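Local coordinates for protein cryptochrome DASH, chloroplast/mitochondrial (Arabidopsis thaliana, PDB 2IJG) that repairs cyclobutane pyrimidine dimers in single-stranded DNA as a photolyase carrying FAD and a folate, and may also serve as a photoreceptor, at residues 332-337 with 423-428; 364-369 with 404-409; 408-413 with 432-437. One frame throughout, in Å; residues are numbered along the deposited sequence.

How the interactions relate
Starting from the N-terminal side, 332-337 on helix 318-340 opens the longest loop, which interaction 1 closes 86 residues later at 423-428, the FAD-binding turn that leads into helix 426-436. Interaction 2 nests inside it, bringing helix 361-368 (364-369) back against the turn after helix 392-405 (404-409). Interaction 3 begins where interaction 2 ends, sharing Leu408 and Asp409, and runs to 432-437 beyond the close of interaction 1, so interactions 1 and 3 cross. Both use helix 426-436 and both touch FAD, with Phe333 meeting Asn432 and Tyr435 between them. Trp367 of interaction 2 packs on Gly413 and Trp433 of interaction 3. The three join five helices of the FAD-binding domain, interactions 1 and 3 at the cofactor.

Interaction 1 (332-337 with 423-428); sequences YFRFLS and DYDPCS. With FAD (flavin-adenine dinucleotide), chain B.
Cys427 packs against helix 318-340, with CB 3.4 Å from the carbonyl O of Phe333. Cys427 SG stands anti to its own carbonyl carbon (chi1 -48°), which turns the sulfur to within 3.3 Å of Ser337 OG and up against Arg334 CD. A water donates to both Phe333 O and Cys427 O, 2.8 Å from each, bridging the two backbones. The CB of Phe333 rests on Ser428, while the ring runs on to the cofactor, CE2 lying 3.4 Å from adenine N1A, which sits at the ring edge. With Phe333 cut back to an alanine, a gap is likely to open beside the adenine, and Tyr435 would lose its edge-to-face partner. Arg334 and Asp425 form only a long salt bridge, of charges alone: Asp425 OD1 lies over the guanidinium face, 3.7 Å from Arg334 NH2, and the firmer salt bridge of Arg334 is to Glu145. Asp425 is also the N-cap of helix 426-436, its OD2 accepting from Ser428 N through the anti lone pair (2.9 Å, 163°). Asp425 N donates to FAD O4 at 3.0 Å, and FAD N3 donates to Asp423 O at 2.7 Å, so this turn reads the flavin's polar edge. Asp423 is held by Arg395 and Ser290. Helix 318-340 thus crosses the first turn of helix 426-436, Phe333 also meeting Trp329 of its own helix and loop residue Thr146 touching Arg334 and Cys427.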
loop_
_atom_site.group_PDB
_atom_site.type_symbol
_atom_site.label_atom_id
_atom_site.label_comp_id
_atom_site.label_asym_id
_atom_site.label_seq_id
_atom_site.Cartn_x
_atom_site.Cartn_y
_atom_site.Cartn_z
ATOM N N TYR A 332 -1.805 12.630 4.101
ATOM C CA TYR A 332 -0.893 13.365 4.964
ATOM C C TYR A 332 0.533 12.832 4.940
ATOM O O TYR A 332 1.484 13.608 4.885
ATOM C CB TYR A 332 -1.415 13.380 6.397
ATOM C CG TYR A 332 -0.569 14.201 7.337
ATOM C CD1 TYR A 332 0.081 13.607 8.419
ATOM C CD2 TYR A 332 -0.406 15.575 7.139
ATOM C CE1 TYR A 332 0.876 14.359 9.287
ATOM C CE2 TYR A 332 0.390 16.339 8.000
ATOM C CZ TYR A 332 1.026 15.722 9.074
ATOM O OH TYR A 332 1.802 16.468 9.937
ATOM N N PHE A 333 0.693 11.514 4.979
ATOM C CA PHE A 333 2.034 10.945 4.956
ATOM C C PHE A 333 2.721 11.115 3.603
ATOM O O PHE A 333 3.938 11.245 3.535
ATOM C CB PHE A 333 1.994 9.475 5.390
ATOM C CG PHE A 333 1.866 9.304 6.881
ATOM C CD1 PHE A 333 2.811 9.869 7.737
ATOM C CD2 PHE A 333 0.792 8.620 7.432
ATOM C CE1 PHE A 333 2.682 9.757 9.118
ATOM C CE2 PHE A 333 0.654 8.501 8.816
ATOM C CZ PHE A 333 1.598 9.070 9.659
ATOM N N ARG A 334 1.944 11.125 2.528
ATOM C CA ARG A 334 2.515 11.328 1.199
ATOM C C ARG A 334 3.147 12.721 1.158
ATOM O O ARG A 334 4.293 12.885 0.750
ATOM C CB ARG A 334 1.424 11.257 0.130
ATOM C CG ARG A 334 1.215 9.896 -0.480
ATOM C CD ARG A 334 2.297 9.580 -1.512
ATOM N NE ARG A 334 2.029 8.310 -2.183
ATOM C CZ ARG A 334 2.846 7.742 -3.065
ATOM N NH1 ARG A 334 3.993 8.331 -3.390
ATOM N NH2 ARG A 334 2.514 6.584 -3.623
ATOM N N PHE A 335 2.387 13.725 1.579
ATOM C CA PHE A 335 2.887 15.093 1.571
ATOM C C PHE A 335 4.021 15.256 2.571
ATOM O O PHE A 335 4.974 16.000 2.336
ATOM C CB PHE A 335 1.752 16.078 1.886
ATOM C CG PHE A 335 0.651 16.071 0.864
ATOM C CD1 PHE A 335 0.935 16.277 -0.481
ATOM C CD2 PHE A 335 -0.669 15.841 1.243
ATOM C CE1 PHE A 335 -0.072 16.256 -1.438
ATOM C CE2 PHE A 335 -1.689 15.815 0.293
ATOM C CZ PHE A 335 -1.388 16.023 -1.054
ATOM N N LEU A 336 3.916 14.540 3.682
ATOM C CA LEU A 336 4.921 14.598 4.730
ATOM C C LEU A 336 6.253 14.062 4.199
ATOM O O LEU A 336 7.323 14.559 4.561
ATOM C CB LEU A 336 4.433 13.783 5.936
ATOM C CG LEU A 336 5.179 13.816 7.275
ATOM C CD1 LEU A 336 6.458 12.999 7.159
ATOM C CD2 LEU A 336 5.464 15.261 7.689
ATOM N N SER A 337 6.189 13.064 3.322
ATOM C CA SER A 337 7.411 12.495 2.765
ATOM C C SER A 337 8.164 13.536 1.936
ATOM O O SER A 337 9.383 13.465 1.802
ATOM C CB SER A 337 7.097 11.264 1.910
ATOM O OG SER A 337 6.365 11.615 0.751
ATOM N N ASP A 423 0.815 -4.016 1.575
ATOM C CA ASP A 423 0.489 -2.607 1.396
ATOM C C ASP A 423 1.658 -1.670 1.692
ATOM O O ASP A 423 1.472 -0.459 1.866
ATOM C CB ASP A 423 -0.706 -2.219 2.277
ATOM C CG ASP A 423 -0.431 -2.383 3.776
ATOM O OD1 ASP A 423 0.710 -2.148 4.227
ATOM O OD2 ASP A 423 -1.380 -2.728 4.512
ATOM N N TYR A 424 2.864 -2.222 1.748
ATOM C CA TYR A 424 4.024 -1.401 2.032
ATOM C C TYR A 424 4.108 -0.157 1.154
ATOM O O TYR A 424 4.052 -0.232 -0.074
ATOM C CB TYR A 424 5.327 -2.181 1.866
ATOM C CG TYR A 424 6.520 -1.251 1.860
ATOM C CD1 TYR A 424 7.260 -1.029 0.693
ATOM C CD2 TYR A 424 6.861 -0.532 3.003
ATOM C CE1 TYR A 424 8.311 -0.111 0.674
ATOM C CE2 TYR A 424 7.897 0.384 2.995
ATOM C CZ TYR A 424 8.620 0.592 1.832
ATOM O OH TYR A 424 9.654 1.496 1.843
ATOM N N ASP A 425 4.259 0.980 1.815
ATOM C CA ASP A 425 4.401 2.267 1.155
ATOM C C ASP A 425 5.404 3.042 2.000
ATOM O O ASP A 425 5.195 3.237 3.192
ATOM C CB ASP A 425 3.077 3.024 1.134
ATOM C CG ASP A 425 3.232 4.416 0.568
ATOM O OD1 ASP A 425 3.320 4.542 -0.673
ATOM O OD2 ASP A 425 3.294 5.376 1.361
ATOM N N PRO A 426 6.498 3.510 1.392
ATOM C CA PRO A 426 7.498 4.254 2.159
ATOM C C PRO A 426 6.943 5.404 3.003
ATOM O O PRO A 426 7.343 5.577 4.155
ATOM C CB PRO A 426 8.473 4.731 1.086
ATOM C CG PRO A 426 7.598 4.854 -0.138
ATOM C CD PRO A 426 6.759 3.604 -0.056
ATOM N N CYS A 427 6.030 6.184 2.433
ATOM C CA CYS A 427 5.448 7.322 3.143
ATOM C C CYS A 427 4.649 6.890 4.360
ATOM O O CYS A 427 4.856 7.396 5.457
ATOM C CB CYS A 427 4.531 8.121 2.209
ATOM S SG CYS A 427 5.271 8.481 0.612
ATOM N N SER A 428 3.723 5.957 4.159
ATOM C CA SER A 428 2.890 5.483 5.258
ATOM C C SER A 428 3.675 4.694 6.287
ATOM O O SER A 428 3.506 4.893 7.490
ATOM C CB SER A 428 1.747 4.608 4.729
ATOM O OG SER A 428 0.845 5.375 3.962
HETATM P PA FAD B . -9.178 1.038 7.132
HETATM O O1A FAD B . -9.766 -0.236 6.696
HETATM O O2A FAD B . -8.485 1.435 8.368
HETATM O O5B FAD B . -8.822 1.863 5.834
HETATM C C5B FAD B . -8.280 3.157 5.869
HETATM C C4B FAD B . -7.409 3.370 4.648
HETATM O O4B FAD B . -6.776 4.648 4.898
HETATM C C3B FAD B . -6.261 2.353 4.458
HETATM O O3B FAD B . -6.503 1.354 3.487
HETATM C C2B FAD B . -5.061 3.230 4.135
HETATM O O2B FAD B . -4.767 3.435 2.774
HETATM C C1B FAD B . -5.348 4.517 4.882
HETATM N N9A FAD B . -4.849 4.586 6.277
HETATM C C8A FAD B . -5.443 4.182 7.446
HETATM N N7A FAD B . -4.734 4.391 8.525
HETATM C C5A FAD B . -3.587 4.973 8.040
HETATM C C6A FAD B . -2.410 5.446 8.701
HETATM N N6A FAD B . -2.274 5.365 10.025
HETATM N N1A FAD B . -1.419 5.985 7.937
HETATM C C2A FAD B . -1.596 6.050 6.591
HETATM N N3A FAD B . -2.654 5.640 5.870
HETATM C C4A FAD B . -3.638 5.096 6.691
HETATM N N1 FAD B . 0.004 1.220 5.703
HETATM C C2 FAD B . 0.418 1.134 4.434
HETATM O O2 FAD B . -0.391 1.140 3.468
HETATM N N3 FAD B . 1.780 0.961 4.193
HETATM C C4 FAD B . 2.769 0.966 5.185
HETATM O O4 FAD B . 3.945 0.789 4.840
HETATM C C4X FAD B . 2.306 1.158 6.541
HETATM N N5 FAD B . 3.196 1.183 7.655
HETATM C C5X FAD B . 2.643 1.300 8.962
HETATM C C6 FAD B . 3.515 1.341 10.096
HETATM C C7 FAD B . 3.031 1.471 11.388
HETATM C C7M FAD B . 4.054 1.506 12.529
HETATM C C8 FAD B . 1.630 1.580 11.621
HETATM C C8M FAD B . 1.028 1.750 13.002
HETATM C C9 FAD B . 0.733 1.527 10.492
HETATM C C9A FAD B . 1.206 1.377 9.181
HETATM N N10 FAD B . 0.379 1.322 7.994
HETATM C C10 FAD B . 0.925 1.237 6.737
HETATM C "C1'" FAD B . -1.040 1.229 7.850
HETATM C "C2'" FAD B . -2.299 1.362 8.629
HETATM O "O2'" FAD B . -2.164 0.632 9.852
HETATM C "C3'" FAD B . -3.023 0.734 7.441
HETATM O "O3'" FAD B . -2.983 1.709 6.382
HETATM C "C4'" FAD B . -4.491 0.309 7.482
HETATM O "O4'" FAD B . -4.574 -0.667 8.535
HETATM C "C5'" FAD B . -4.642 -0.307 6.090
HETATM O "O5'" FAD B . -5.882 -0.889 5.633
HETATM P P FAD B . -7.164 -1.141 6.458
HETATM O O1P FAD B . -8.060 -1.763 5.532
HETATM O O2P FAD B . -6.803 -1.910 7.666
HETATM O O3P FAD B . -7.726 0.325 6.926
HETATM O O HOH W 1 5.676 10.064 5.454
#

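Interaction 2 (364-369 with 404-409); sequences FESWRD and RDMGLD
Met406 and Trp367 form a Met-aromatic contact where helix 361-368 meets the turn joining helices 392-405 and 410-420 of the FAD-binding domain. The sulfur approaches the indole obliquely: Met406 SD is 4.8 Å from the centroid of the five-membered ring of Trp367, 52° off its normal. Met406 SD also lies 3.9 Å from Trp367 CB. Met381 of helix 375-387 and Phe401 of helix 392-405 also touch the indole, and Trp367 NE1 gives a weak hydrogen bond to Val398 O.

The purely apolar contacts centre on Leu408. Leu408 CD1 meets Phe364 CA at 3.6 Å and CB at 3.9 Å, near the plane of the phenyl ring and at its edge. That ring leads on to Phe88, Met412 and Trp416, so the leucine covers its root. Between Met406 and Leu408, Gly407 breaks from the helix with a positive phi of 56°, a conformation that favours glycine.

One polar atom joins in only by van der Waals contact: Ser366 OG, hydrogen-bonded to Leu363 O one turn back, abuts the Met406 methyl. The Met406 chain runs extended to SD and then bends at chi3 (99°), which places CE 3.4 Å from Ser366 OG.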
loop_
_atom_site.group_PDB
_atom_site.type_symbol
_atom_site.label_atom_id
_atom_site.label_comp_id
_atom_site.label_asym_id
_atom_site.label_seq_id
_atom_site.Cartn_x
_atom_site.Cartn_y
_atom_site.Cartn_z
ATOM N N PHE A 364 15.720 -8.780 18.244
ATOM C CA PHE A 364 14.951 -8.509 17.035
ATOM C C PHE A 364 14.389 -9.793 16.430
ATOM O O PHE A 364 13.262 -9.813 15.933
ATOM C CB PHE A 364 15.806 -7.805 15.983
ATOM C CG PHE A 364 15.098 -7.620 14.678
ATOM C CD1 PHE A 364 14.031 -6.731 14.574
ATOM C CD2 PHE A 364 15.439 -8.385 13.573
ATOM C CE1 PHE A 364 13.308 -6.611 13.389
ATOM C CE2 PHE A 364 14.719 -8.272 12.381
ATOM C CZ PHE A 364 13.651 -7.380 12.295
ATOM N N GLU A 365 15.176 -10.862 16.459
ATOM C CA GLU A 365 14.722 -12.132 15.906
ATOM C C GLU A 365 13.507 -12.708 16.636
ATOM O O GLU A 365 12.616 -13.274 16.004
ATOM C CB GLU A 365 15.866 -13.144 15.890
ATOM C CG GLU A 365 16.466 -13.317 14.508
ATOM C CD GLU A 365 17.719 -14.166 14.505
ATOM O OE1 GLU A 365 17.699 -15.272 15.095
ATOM O OE2 GLU A 365 18.725 -13.725 13.904
ATOM N N SER A 366 13.463 -12.560 17.956
ATOM C CA SER A 366 12.327 -13.066 18.718
ATOM C C SER A 366 11.069 -12.268 18.366
ATOM O O SER A 366 9.964 -12.810 18.373
ATOM C CB SER A 366 12.600 -12.984 20.224
ATOM O OG SER A 366 12.718 -11.642 20.661
ATOM N N TRP A 367 11.245 -10.983 18.058
ATOM C CA TRP A 367 10.127 -10.118 17.680
ATOM C C TRP A 367 9.632 -10.568 16.309
ATOM O O TRP A 367 8.459 -10.881 16.125
ATOM C CB TRP A 367 10.587 -8.662 17.600
ATOM C CG TRP A 367 9.505 -7.674 17.215
ATOM C CD1 TRP A 367 8.504 -7.199 18.014
ATOM C CD2 TRP A 367 9.374 -6.991 15.960
ATOM N NE1 TRP A 367 7.764 -6.253 17.337
ATOM C CE2 TRP A 367 8.276 -6.107 16.076
ATOM C CE3 TRP A 367 10.083 -7.035 14.751
ATOM C CZ2 TRP A 367 7.872 -5.272 15.027
ATOM C CZ3 TRP A 367 9.682 -6.203 13.710
ATOM C CH2 TRP A 367 8.585 -5.332 13.858
ATOM N N ARG A 368 10.547 -10.602 15.352
ATOM C CA ARG A 368 10.234 -11.018 13.995
ATOM C C ARG A 368 9.658 -12.431 13.915
ATOM O O ARG A 368 8.748 -12.689 13.125
ATOM C CB ARG A 368 11.495 -10.934 13.132
ATOM C CG ARG A 368 11.363 -11.603 11.783
ATOM C CD ARG A 368 12.601 -11.410 10.934
ATOM N NE ARG A 368 13.795 -11.963 11.562
ATOM C CZ ARG A 368 14.989 -11.999 10.977
ATOM N NH1 ARG A 368 15.140 -11.518 9.746
ATOM N NH2 ARG A 368 16.036 -12.504 11.624
ATOM N N ASP A 369 10.185 -13.340 14.732
ATOM C CA ASP A 369 9.734 -14.731 14.726
ATOM C C ASP A 369 8.537 -15.045 15.615
ATOM O O ASP A 369 8.180 -16.211 15.794
ATOM C CB ASP A 369 10.891 -15.662 15.090
ATOM C CG ASP A 369 12.001 -15.629 14.065
ATOM O OD1 ASP A 369 11.709 -15.294 12.898
ATOM O OD2 ASP A 369 13.160 -15.947 14.418
ATOM N N ARG A 404 9.828 0.744 22.799
ATOM C CA ARG A 404 9.791 0.966 24.240
ATOM C C ARG A 404 10.204 -0.223 25.109
ATOM O O ARG A 404 11.022 -0.084 26.013
ATOM C CB ARG A 404 8.390 1.409 24.662
ATOM C CG ARG A 404 7.771 2.534 23.844
ATOM C CD ARG A 404 8.660 3.753 23.794
ATOM N NE ARG A 404 7.909 5.009 23.691
ATOM C CZ ARG A 404 6.914 5.226 22.837
ATOM N NH1 ARG A 404 6.530 4.271 22.005
ATOM N NH2 ARG A 404 6.317 6.409 22.798
ATOM N N ASP A 405 9.634 -1.390 24.846
ATOM C CA ASP A 405 9.942 -2.565 25.652
ATOM C C ASP A 405 11.273 -3.229 25.320
ATOM O O ASP A 405 12.026 -3.592 26.223
ATOM C CB ASP A 405 8.805 -3.581 25.529
ATOM C CG ASP A 405 7.468 -3.004 25.953
ATOM O OD1 ASP A 405 7.263 -2.783 27.165
ATOM O OD2 ASP A 405 6.621 -2.758 25.067
ATOM N N MET A 406 11.568 -3.383 24.034
ATOM C CA MET A 406 12.811 -4.018 23.619
ATOM C C MET A 406 13.939 -3.023 23.390
ATOM O O MET A 406 15.102 -3.410 23.274
ATOM C CB MET A 406 12.593 -4.828 22.343
ATOM C CG MET A 406 11.607 -5.969 22.487
ATOM S SD MET A 406 11.423 -6.861 20.926
ATOM C CE MET A 406 12.485 -8.243 21.204
ATOM N N GLY A 407 13.592 -1.741 23.321
ATOM C CA GLY A 407 14.598 -0.714 23.106
ATOM C C GLY A 407 15.438 -0.903 21.853
ATOM O O GLY A 407 16.622 -0.566 21.842
ATOM N N LEU A 408 14.842 -1.432 20.792
ATOM C CA LEU A 408 15.582 -1.641 19.551
ATOM C C LEU A 408 15.465 -0.464 18.588
ATOM O O LEU A 408 14.516 0.318 18.661
ATOM C CB LEU A 408 15.088 -2.902 18.844
ATOM C CG LEU A 408 15.363 -4.255 19.501
ATOM C CD1 LEU A 408 14.635 -5.348 18.730
ATOM C CD2 LEU A 408 16.857 -4.529 19.520
ATOM N N ASP A 409 16.447 -0.357 17.694
ATOM C CA ASP A 409 16.499 0.670 16.650
ATOM C C ASP A 409 15.185 0.514 15.877
ATOM O O ASP A 409 14.974 -0.520 15.239
ATOM C CB ASP A 409 17.694 0.367 15.735
ATOM C CG ASP A 409 17.905 1.404 14.640
ATOM O OD1 ASP A 409 16.923 1.835 13.996
ATOM O OD2 ASP A 409 19.075 1.770 14.402
#

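Interaction 3 (408-413 with 432-437); sequences LDWRMG and NWTYGA. With FAD (flavin-adenine dinucleotide), chain B.
Trp410, lying across Trp433 and Ala437, follows directly on Asp409, the N-cap of helix 410-420. The Asp409 carboxylate takes the Arg411 backbone N on the anti lone pair of OD1. Arg411 also grips the Asp409 carboxylate side-on in its guanidinium plane, NE on OD1 and NH2 on OD2 at 2.7 Å. The Trp410 side chain is set between its backbone N and carbonyl carbon (chi1 70°); this torsion turns the indole in toward helix 426-436, where it reaches Trp433 and Ala437. Ala437 CB makes an off-centre CH-pi contact 4.2 Å from the centroid of the five-membered ring of Trp410. Further along the indole, CE3 of Trp410 meets Trp433 CB at 3.7 Å. Trp410 NE1 itself bonds Leu347 O. Arg411 CG covers one face of the Trp410 ring over its centre. Gly413 comes so close that its C is 3.3 Å from Trp433 CZ2, and a CB would collide with that indole. The Trp433 ring is thus sandwiched, with Trp410 O and Gly413 C on one face and the flavin methyl C7M on the other, 3.6 Å from CD1 of Trp433. One residue earlier, Asn432 pairs with the adenine, ND2 donating to N1A at 2.9 Å (174°) and OD1 accepting from N6A at 3.1 Å (159°). The order flavin, Trp433, Trp410, Trp357 matches the tryptophan triad of photolyases and cryptochromes, which probably conducts electrons to the flavin on photoreduction.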
loop_
_atom_site.group_PDB
_atom_site.type_symbol
_atom_site.label_atom_id
_atom_site.label_comp_id
_atom_site.label_asym_id
_atom_site.label_seq_id
_atom_site.Cartn_x
_atom_site.Cartn_y
_atom_site.Cartn_z
ATOM N N LEU A 408 14.842 -1.432 20.792
ATOM C CA LEU A 408 15.582 -1.641 19.551
ATOM C C LEU A 408 15.465 -0.464 18.588
ATOM O O LEU A 408 14.516 0.318 18.661
ATOM C CB LEU A 408 15.088 -2.902 18.844
ATOM C CG LEU A 408 15.363 -4.255 19.501
ATOM C CD1 LEU A 408 14.635 -5.348 18.730
ATOM C CD2 LEU A 408 16.857 -4.529 19.520
ATOM N N ASP A 409 16.447 -0.357 17.694
ATOM C CA ASP A 409 16.499 0.670 16.650
ATOM C C ASP A 409 15.185 0.514 15.877
ATOM O O ASP A 409 14.974 -0.520 15.239
ATOM C CB ASP A 409 17.694 0.367 15.735
ATOM C CG ASP A 409 17.905 1.404 14.640
ATOM O OD1 ASP A 409 16.923 1.835 13.996
ATOM O OD2 ASP A 409 19.075 1.770 14.402
ATOM N N TRP A 410 14.311 1.520 15.928
ATOM C CA TRP A 410 13.016 1.433 15.247
ATOM C C TRP A 410 13.083 1.081 13.760
ATOM O O TRP A 410 12.130 0.529 13.208
ATOM C CB TRP A 410 12.205 2.728 15.421
ATOM C CG TRP A 410 12.741 3.933 14.692
ATOM C CD1 TRP A 410 13.591 4.881 15.185
ATOM C CD2 TRP A 410 12.449 4.320 13.341
ATOM N NE1 TRP A 410 13.845 5.838 14.224
ATOM C CE2 TRP A 410 13.156 5.515 13.084
ATOM C CE3 TRP A 410 11.659 3.771 12.321
ATOM C CZ2 TRP A 410 13.095 6.173 11.846
ATOM C CZ3 TRP A 410 11.599 4.425 11.091
ATOM C CH2 TRP A 410 12.314 5.614 10.867
ATOM N N ARG A 411 14.202 1.384 13.113
ATOM C CA ARG A 411 14.346 1.085 11.693
ATOM C C ARG A 411 14.379 -0.417 11.410
ATOM O O ARG A 411 14.088 -0.848 10.294
ATOM C CB ARG A 411 15.600 1.763 11.139
ATOM C CG ARG A 411 15.549 3.289 11.253
ATOM C CD ARG A 411 16.882 3.907 10.890
ATOM N NE ARG A 411 17.943 3.416 11.758
ATOM C CZ ARG A 411 19.236 3.599 11.530
ATOM N NH1 ARG A 411 19.630 4.266 10.451
ATOM N NH2 ARG A 411 20.133 3.107 12.373
ATOM N N MET A 412 14.738 -1.213 12.412
ATOM C CA MET A 412 14.761 -2.661 12.232
ATOM C C MET A 412 13.322 -3.123 12.055
ATOM O O MET A 412 13.030 -3.995 11.241
ATOM C CB MET A 412 15.383 -3.359 13.449
ATOM C CG MET A 412 16.879 -3.140 13.607
ATOM S SD MET A 412 17.539 -3.918 15.112
ATOM C CE MET A 412 17.978 -5.544 14.485
ATOM N N GLY A 413 12.423 -2.527 12.831
ATOM C CA GLY A 413 11.024 -2.881 12.735
ATOM C C GLY A 413 10.436 -2.371 11.435
ATOM O O GLY A 413 9.653 -3.059 10.784
ATOM N N ASN A 432 4.373 6.401 9.836
ATOM C CA ASN A 432 3.770 5.881 11.056
ATOM C C ASN A 432 4.810 5.382 12.063
ATOM O O ASN A 432 4.642 5.562 13.269
ATOM C CB ASN A 432 2.774 4.765 10.715
ATOM C CG ASN A 432 1.443 5.299 10.216
ATOM O OD1 ASN A 432 0.665 5.860 10.987
ATOM N ND2 ASN A 432 1.174 5.130 8.920
ATOM N N TRP A 433 5.882 4.758 11.583
ATOM C CA TRP A 433 6.923 4.285 12.492
ATOM C C TRP A 433 7.537 5.479 13.221
ATOM O O TRP A 433 7.852 5.415 14.416
ATOM C CB TRP A 433 8.010 3.531 11.727
ATOM C CG TRP A 433 7.749 2.062 11.656
ATOM C CD1 TRP A 433 7.148 1.377 10.637
ATOM C CD2 TRP A 433 8.034 1.099 12.677
ATOM N NE1 TRP A 433 7.039 0.039 10.965
ATOM C CE2 TRP A 433 7.575 -0.155 12.211
ATOM C CE3 TRP A 433 8.631 1.174 13.945
ATOM C CZ2 TRP A 433 7.697 -1.326 12.967
ATOM C CZ3 TRP A 433 8.753 0.005 14.699
ATOM C CH2 TRP A 433 8.286 -1.228 14.203
ATOM N N THR A 434 7.698 6.568 12.478
ATOM C CA THR A 434 8.243 7.806 13.007
ATOM C C THR A 434 7.347 8.300 14.143
ATOM O O THR A 434 7.831 8.702 15.203
ATOM C CB THR A 434 8.338 8.854 11.868
ATOM O OG1 THR A 434 9.658 8.811 11.311
ATOM C CG2 THR A 434 8.021 10.238 12.358
ATOM N N TYR A 435 6.040 8.259 13.917
ATOM C CA TYR A 435 5.079 8.679 14.927
ATOM C C TYR A 435 5.205 7.800 16.167
ATOM O O TYR A 435 5.448 8.296 17.266
ATOM C CB TYR A 435 3.652 8.577 14.385
ATOM C CG TYR A 435 3.071 9.883 13.882
ATOM C CD1 TYR A 435 1.964 10.455 14.504
ATOM C CD2 TYR A 435 3.615 10.536 12.777
ATOM C CE1 TYR A 435 1.405 11.644 14.038
ATOM C CE2 TYR A 435 3.066 11.731 12.302
ATOM C CZ TYR A 435 1.960 12.276 12.939
ATOM O OH TYR A 435 1.406 13.446 12.475
ATOM N N GLY A 436 5.040 6.494 15.974
ATOM C CA GLY A 436 5.118 5.553 17.075
ATOM C C GLY A 436 6.435 5.545 17.831
ATOM O O GLY A 436 6.446 5.380 19.050
ATOM N N ALA A 437 7.546 5.722 17.123
ATOM C CA ALA A 437 8.855 5.714 17.765
ATOM C C ALA A 437 9.150 7.045 18.441
ATOM O O ALA A 437 10.195 7.214 19.069
ATOM C CB ALA A 437 9.940 5.397 16.744
HETATM P PA FAD B . -9.178 1.038 7.132
HETATM O O1A FAD B . -9.766 -0.236 6.696
HETATM O O2A FAD B . -8.485 1.435 8.368
HETATM O O5B FAD B . -8.822 1.863 5.834
HETATM C C5B FAD B . -8.280 3.157 5.869
HETATM C C4B FAD B . -7.409 3.370 4.648
HETATM O O4B FAD B . -6.776 4.648 4.898
HETATM C C3B FAD B . -6.261 2.353 4.458
HETATM O O3B FAD B . -6.503 1.354 3.487
HETATM C C2B FAD B . -5.061 3.230 4.135
HETATM O O2B FAD B . -4.767 3.435 2.774
HETATM C C1B FAD B . -5.348 4.517 4.882
HETATM N N9A FAD B . -4.849 4.586 6.277
HETATM C C8A FAD B . -5.443 4.182 7.446
HETATM N N7A FAD B . -4.734 4.391 8.525
HETATM C C5A FAD B . -3.587 4.973 8.040
HETATM C C6A FAD B . -2.410 5.446 8.701
HETATM N N6A FAD B . -2.274 5.365 10.025
HETATM N N1A FAD B . -1.419 5.985 7.937
HETATM C C2A FAD B . -1.596 6.050 6.591
HETATM N N3A FAD B . -2.654 5.640 5.870
HETATM C C4A FAD B . -3.638 5.096 6.691
HETATM N N1 FAD B . 0.004 1.220 5.703
HETATM C C2 FAD B . 0.418 1.134 4.434
HETATM O O2 FAD B . -0.391 1.140 3.468
HETATM N N3 FAD B . 1.780 0.961 4.193
HETATM C C4 FAD B . 2.769 0.966 5.185
HETATM O O4 FAD B . 3.945 0.789 4.840
HETATM C C4X FAD B . 2.306 1.158 6.541
HETATM N N5 FAD B . 3.196 1.183 7.655
HETATM C C5X FAD B . 2.643 1.300 8.962
HETATM C C6 FAD B . 3.515 1.341 10.096
HETATM C C7 FAD B . 3.031 1.471 11.388
HETATM C C7M FAD B . 4.054 1.506 12.529
HETATM C C8 FAD B . 1.630 1.580 11.621
HETATM C C8M FAD B . 1.028 1.750 13.002
HETATM C C9 FAD B . 0.733 1.527 10.492
HETATM C C9A FAD B . 1.206 1.377 9.181
HETATM N N10 FAD B . 0.379 1.322 7.994
HETATM C C10 FAD B . 0.925 1.237 6.737
HETATM C "C1'" FAD B . -1.040 1.229 7.850
HETATM C "C2'" FAD B . -2.299 1.362 8.629
HETATM O "O2'" FAD B . -2.164 0.632 9.852
HETATM C "C3'" FAD B . -3.023 0.734 7.441
HETATM O "O3'" FAD B . -2.983 1.709 6.382
HETATM C "C4'" FAD B . -4.491 0.309 7.482
HETATM O "O4'" FAD B . -4.574 -0.667 8.535
HETATM C "C5'" FAD B . -4.642 -0.307 6.090
HETATM O "O5'" FAD B . -5.882 -0.889 5.633
HETATM P P FAD B . -7.164 -1.141 6.458
HETATM O O1P FAD B . -8.060 -1.763 5.532
HETATM O O2P FAD B . -6.803 -1.910 7.666
HETATM O O3P FAD B . -7.726 0.325 6.926
#